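PDB 4OX6: carbon dioxide concentrating mechanism protein CcmK, which probably forms hexameric tiles of the carboxysome shell, the protein coat of the bacterial microcompartment involved in concentrating carbon dioxide. Local coordinates for residues A[18-31]-A[54-68]. Residues are numbered along the deposited sequence; the frame is centred on the assembly and turned at random.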
loop_
_atom_site.group_PDB
_atom_site.type_symbol
_atom_site.label_atom_id
_atom_site.label_comp_id
_atom_site.label_asym_id
_atom_site.label_seq_id
_atom_site.Cartn_x
_atom_site.Cartn_y
_atom_site.Cartn_z
ATOM N N GLN A 18 11.216 1.117 30.302
ATOM C CA GLN A 18 9.773 1.088 29.973
ATOM C C GLN A 18 9.322 0.006 29.016
ATOM O O GLN A 18 9.826 -0.192 27.881
ATOM C CB GLN A 18 9.272 2.463 29.539
ATOM C CG GLN A 18 9.468 3.487 30.637
ATOM C CD GLN A 18 8.235 4.342 30.826
ATOM O OE1 GLN A 18 7.638 4.791 29.848
ATOM N NE2 GLN A 18 7.791 4.502 32.084
ATOM N N ALA A 19 8.298 -0.691 29.473
ATOM C CA ALA A 19 7.604 -1.662 28.634
ATOM C C ALA A 19 7.025 -1.054 27.396
ATOM O O ALA A 19 6.747 0.157 27.352
ATOM C CB ALA A 19 6.469 -2.310 29.411
ATOM N N ILE A 20 6.827 -1.921 26.399
ATOM C CA ILE A 20 6.018 -1.581 25.221
ATOM C C ILE A 20 4.801 -2.437 25.178
ATOM O O ILE A 20 4.847 -3.669 25.339
ATOM C CB ILE A 20 6.843 -1.649 23.901
ATOM C CG1 ILE A 20 5.948 -1.591 22.602
ATOM C CG2 ILE A 20 7.595 -2.845 23.835
ATOM C CD1 ILE A 20 5.565 -0.184 22.243
ATOM N N GLY A 21 3.658 -1.806 24.903
ATOM C CA GLY A 21 2.461 -2.539 24.530
ATOM C C GLY A 21 2.085 -2.107 23.117
ATOM O O GLY A 21 2.154 -0.915 22.787
ATOM N N SER A 22 1.694 -3.097 22.310
ATOM C CA SER A 22 1.236 -2.802 20.940
ATOM C C SER A 22 -0.011 -3.595 20.711
ATOM O O SER A 22 -0.103 -4.745 20.991
ATOM C CB SER A 22 2.314 -3.198 19.953
ATOM O OG SER A 22 1.995 -2.802 18.604
ATOM N N LEU A 23 -1.005 -2.890 20.161
ATOM C CA LEU A 23 -2.311 -3.435 19.859
ATOM C C LEU A 23 -2.726 -3.098 18.453
ATOM O O LEU A 23 -2.586 -1.947 18.063
ATOM C CB LEU A 23 -3.323 -2.899 20.910
ATOM C CG LEU A 23 -4.784 -3.340 20.775
ATOM C CD1 LEU A 23 -5.504 -3.199 22.146
ATOM C CD2 LEU A 23 -5.597 -2.514 19.798
ATOM N N GLU A 24 -3.244 -4.078 17.720
ATOM C CA GLU A 24 -3.579 -3.891 16.298
ATOM C C GLU A 24 -5.028 -4.281 16.038
ATOM O O GLU A 24 -5.511 -5.313 16.519
ATOM C CB GLU A 24 -2.626 -4.750 15.432
ATOM C CG GLU A 24 -2.794 -4.609 13.926
ATOM C CD GLU A 24 -1.663 -5.255 13.194
ATOM O OE1 GLU A 24 -0.495 -5.028 13.579
ATOM O OE2 GLU A 24 -1.946 -5.946 12.188
ATOM N N THR A 25 -5.722 -3.405 15.321
ATOM C CA THR A 25 -7.127 -3.575 14.874
ATOM C C THR A 25 -7.242 -3.580 13.379
ATOM O O THR A 25 -6.357 -3.070 12.666
ATOM C CB THR A 25 -8.040 -2.440 15.391
ATOM O OG1 THR A 25 -7.577 -1.194 14.902
ATOM C CG2 THR A 25 -8.034 -2.371 16.906
ATOM N N LYS A 26 -8.346 -4.132 12.887
ATOM C CA LYS A 26 -8.804 -3.827 11.549
ATOM C C LYS A 26 -9.801 -2.691 11.668
ATOM O O LYS A 26 -10.816 -2.772 12.391
ATOM C CB LYS A 26 -9.415 -5.049 10.858
ATOM C CG LYS A 26 -9.729 -4.824 9.375
ATOM C CD LYS A 26 -10.117 -6.074 8.646
ATOM C CE LYS A 26 -8.892 -6.877 8.232
ATOM N NZ LYS A 26 -8.401 -6.374 6.917
ATOM N N GLY A 27 -9.471 -1.624 10.962
ATOM C CA GLY A 27 -10.225 -0.388 11.000
ATOM C C GLY A 27 -9.504 0.705 11.771
ATOM O O GLY A 27 -8.857 0.427 12.799
ATOM N N PHE A 28 -9.666 1.945 11.323
ATOM C CA PHE A 28 -9.100 3.124 11.979
ATOM C C PHE A 28 -9.945 3.570 13.196
ATOM O O PHE A 28 -9.411 3.815 14.287
ATOM C CB PHE A 28 -8.884 4.265 10.978
ATOM C CG PHE A 28 -8.122 5.457 11.495
ATOM C CD1 PHE A 28 -6.763 5.341 11.802
ATOM C CD2 PHE A 28 -8.745 6.668 11.759
ATOM C CE1 PHE A 28 -6.057 6.423 12.261
ATOM C CE2 PHE A 28 -8.030 7.759 12.228
ATOM C CZ PHE A 28 -6.696 7.612 12.517
ATOM N N PRO A 29 -11.282 3.638 13.082
ATOM C CA PRO A 29 -12.022 4.001 14.295
ATOM C C PRO A 29 -11.743 3.121 15.532
ATOM O O PRO A 29 -11.573 3.700 16.622
ATOM C CB PRO A 29 -13.489 3.918 13.842
ATOM C CG PRO A 29 -13.427 4.228 12.374
ATOM C CD PRO A 29 -12.160 3.555 11.895
ATOM N N PRO A 30 -11.616 1.785 15.440
ATOM C CA PRO A 30 -11.273 0.989 16.634
ATOM C C PRO A 30 -9.877 1.303 17.176
ATOM O O PRO A 30 -9.692 1.120 18.396
ATOM C CB PRO A 30 -11.425 -0.451 16.197
ATOM C CG PRO A 30 -11.473 -0.418 14.715
ATOM C CD PRO A 30 -11.962 0.933 14.292
ATOM N N ILE A 31 -8.892 1.710 16.360
ATOM C CA ILE A 31 -7.603 2.020 16.932
ATOM C C ILE A 31 -7.654 3.303 17.729
ATOM O O ILE A 31 -6.946 3.453 18.711
ATOM C CB ILE A 31 -6.483 2.011 15.862
ATOM C CG1 ILE A 31 -5.155 1.634 16.518
ATOM C CG2 ILE A 31 -6.323 3.302 15.089
ATOM C CD1 ILE A 31 -5.088 0.236 17.123
ATOM N N SER A 54 -4.004 -3.289 4.548
ATOM C CA SER A 54 -5.182 -4.123 4.713
ATOM C C SER A 54 -6.094 -3.522 5.758
ATOM O O SER A 54 -6.779 -4.271 6.449
ATOM C CB SER A 54 -4.898 -5.556 5.065
ATOM O OG SER A 54 -4.310 -6.185 3.934
ATOM N N ALA A 55 -6.094 -2.195 5.855
ATOM C CA ALA A 55 -6.919 -1.475 6.804
ATOM C C ALA A 55 -6.644 -1.824 8.272
ATOM O O ALA A 55 -7.474 -1.585 9.149
ATOM C CB ALA A 55 -8.381 -1.673 6.534
ATOM N N ARG A 56 -5.442 -2.345 8.563
ATOM C CA ARG A 56 -5.041 -2.636 9.939
ATOM C C ARG A 56 -4.139 -1.552 10.414
ATOM O O ARG A 56 -3.299 -1.003 9.681
ATOM C CB ARG A 56 -4.399 -4.024 9.999
ATOM C CG ARG A 56 -5.424 -5.132 9.868
ATOM C CD ARG A 56 -4.893 -6.540 9.605
ATOM N NE ARG A 56 -4.035 -6.992 10.676
ATOM C CZ ARG A 56 -3.874 -8.265 11.029
ATOM N NH1 ARG A 56 -4.549 -9.214 10.400
ATOM N NH2 ARG A 56 -3.008 -8.584 11.972
ATOM N N PHE A 57 -4.275 -1.264 11.719
ATOM C CA PHE A 57 -3.477 -0.219 12.369
ATOM C C PHE A 57 -3.028 -0.711 13.732
ATOM O O PHE A 57 -3.819 -1.342 14.460
ATOM C CB PHE A 57 -4.363 1.020 12.621
ATOM C CG PHE A 57 -4.807 1.710 11.357
ATOM C CD1 PHE A 57 -5.956 1.340 10.706
ATOM C CD2 PHE A 57 -4.050 2.749 10.845
ATOM C CE1 PHE A 57 -6.331 1.937 9.516
ATOM C CE2 PHE A 57 -4.423 3.389 9.661
ATOM C CZ PHE A 57 -5.549 2.975 9.006
ATOM N N ALA A 58 -1.782 -0.410 14.114
ATOM C CA ALA A 58 -1.315 -0.738 15.455
ATOM C C ALA A 58 -1.018 0.530 16.210
ATOM O O ALA A 58 -0.506 1.507 15.655
ATOM C CB ALA A 58 -0.077 -1.617 15.391
ATOM N N VAL A 59 -1.324 0.539 17.506
ATOM C CA VAL A 59 -0.954 1.652 18.401
ATOM C C VAL A 59 0.081 1.126 19.391
ATOM O O VAL A 59 -0.044 0.008 19.891
ATOM C CB VAL A 59 -2.175 2.244 19.143
ATOM C CG1 VAL A 59 -2.939 1.257 20.008
ATOM C CG2 VAL A 59 -1.766 3.481 19.964
ATOM N N ASN A 60 1.070 1.943 19.681
ATOM C CA ASN A 60 2.202 1.593 20.550
ATOM C C ASN A 60 2.214 2.506 21.747
ATOM O O ASN A 60 2.127 3.755 21.628
ATOM C CB ASN A 60 3.479 1.764 19.749
ATOM C CG ASN A 60 3.479 0.872 18.523
ATOM O OD1 ASN A 60 3.294 -0.339 18.644
ATOM N ND2 ASN A 60 3.659 1.467 17.353
ATOM N N ILE A 61 2.222 1.907 22.935
ATOM C CA ILE A 61 2.255 2.621 24.201
ATOM C C ILE A 61 3.491 2.219 25.004
ATOM O O ILE A 61 4.019 1.083 24.894
ATOM C CB ILE A 61 0.969 2.402 24.997
ATOM C CG1 ILE A 61 0.799 0.956 25.480
ATOM C CG2 ILE A 61 -0.250 2.876 24.223
ATOM C CD1 ILE A 61 -0.306 0.808 26.534
ATOM N N ARG A 62 3.904 3.114 25.887
ATOM C CA ARG A 62 5.039 2.863 26.769
ATOM C C ARG A 62 4.681 3.204 28.202
ATOM O O ARG A 62 3.974 4.173 28.452
ATOM C CB ARG A 62 6.262 3.686 26.392
ATOM C CG ARG A 62 6.748 3.548 24.966
ATOM C CD ARG A 62 7.240 2.130 24.575
ATOM N NE ARG A 62 8.406 1.665 25.301
ATOM C CZ ARG A 62 9.655 1.989 25.019
ATOM N NH1 ARG A 62 9.963 2.679 23.962
ATOM N NH2 ARG A 62 10.638 1.499 25.762
ATOM N N GLY A 63 5.203 2.433 29.146
ATOM C CA GLY A 63 5.033 2.731 30.558
ATOM C C GLY A 63 5.603 1.598 31.377
ATOM O O GLY A 63 6.166 0.644 30.792
ATOM N N ASP A 64 5.515 1.691 32.691
ATOM C CA ASP A 64 5.882 0.553 33.510
ATOM C C ASP A 64 5.007 -0.631 33.143
ATOM O O ASP A 64 3.832 -0.463 32.785
ATOM C CB ASP A 64 5.713 0.849 34.984
ATOM C CG ASP A 64 6.715 1.828 35.489
ATOM O OD1 ASP A 64 7.686 2.154 34.768
ATOM O OD2 ASP A 64 6.486 2.248 36.662
ATOM N N VAL A 65 5.519 -1.874 33.240
ATOM C CA VAL A 65 4.755 -2.993 32.724
ATOM C C VAL A 65 3.369 -3.124 33.396
ATOM O O VAL A 65 2.392 -3.498 32.715
ATOM C CB VAL A 65 5.527 -4.334 32.736
ATOM C CG1 VAL A 65 5.700 -4.860 34.069
ATOM C CG2 VAL A 65 4.834 -5.352 31.808
ATOM N N SER A 66 3.266 -2.867 34.708
ATOM C CA SER A 66 1.962 -3.061 35.380
ATOM C C SER A 66 0.917 -2.081 34.804
ATOM O O SER A 66 -0.246 -2.415 34.683
ATOM C CB SER A 66 2.025 -2.880 36.874
ATOM O OG SER A 66 2.799 -1.761 37.116
ATOM N N GLU A 67 1.366 -0.882 34.482
ATOM C CA GLU A 67 0.510 0.159 33.895
ATOM C C GLU A 67 0.147 -0.195 32.454
ATOM O O GLU A 67 -1.009 -0.028 32.027
ATOM C CB GLU A 67 1.133 1.529 33.997
ATOM C CG GLU A 67 1.424 1.989 35.404
ATOM C CD GLU A 67 0.183 2.248 36.207
ATOM O OE1 GLU A 67 -0.700 3.051 35.743
ATOM O OE2 GLU A 67 0.025 1.604 37.283
ATOM N N VAL A 68 1.113 -0.678 31.680
ATOM C CA VAL A 68 0.822 -1.141 30.304
ATOM C C VAL A 68 -0.139 -2.290 30.321
ATOM O O VAL A 68 -1.061 -2.314 29.435
ATOM C CB VAL A 68 2.103 -1.532 29.586
ATOM C CG1 VAL A 68 1.845 -2.241 28.289
ATOM C CG2 VAL A 68 2.942 -0.272 29.341
HETATM O O HOH W 1 5.277 6.744 29.750
#
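In the central antiparallel sheet of the BMC domain, strand 19-26 pairs with strand 56-63 from Ala19-Gly63 to Lys26-Arg56, and polar side chains on one face reinforce the backbone bonds. Arg62, its chain bent at chi2 (-63°) and chi3 (-64°) to bring the guanidinium edge to two carbonyls, sends NH2 almost straight to Gln18 O (2.8 Å, 173°). Its NE meets Ala19 O (3.0 Å) from above the carbonyl plane, while Gly63 N reaches that oxygen from the opposite face. Arg62 NH1 forms a salt bridge with Glu101 OE2 of the same chain. With an alanine here, Gln18 O is likely to lose its guanidinium donor and Glu101 its opposite charge. Farther along, Ser22 OG donates to Asn60 OD1 (2.8 Å), and Arg56 grips Glu24 OE2 side-on through NE (2.8 Å) and NH2 (2.9 Å), with NE on the anti lone pair. These are the two middle strands of the BMC sheet, whose Leu23/Phe57/Val59 face is covered by helices 28-39 and 65-81; subunits assemble as a hexamer, Glu24 OE1 accepting from Phe28 N of a neighbouring subunit. On the helix-covered face, the Phe28 edge points into the Phe57 ring in a T-shaped pair, Phe28 CD1 lying 3.7 Å above the plane of the Phe57 ring, over its centre, while Ile31 CD1 packs on Val59 CG1 (3.7 Å).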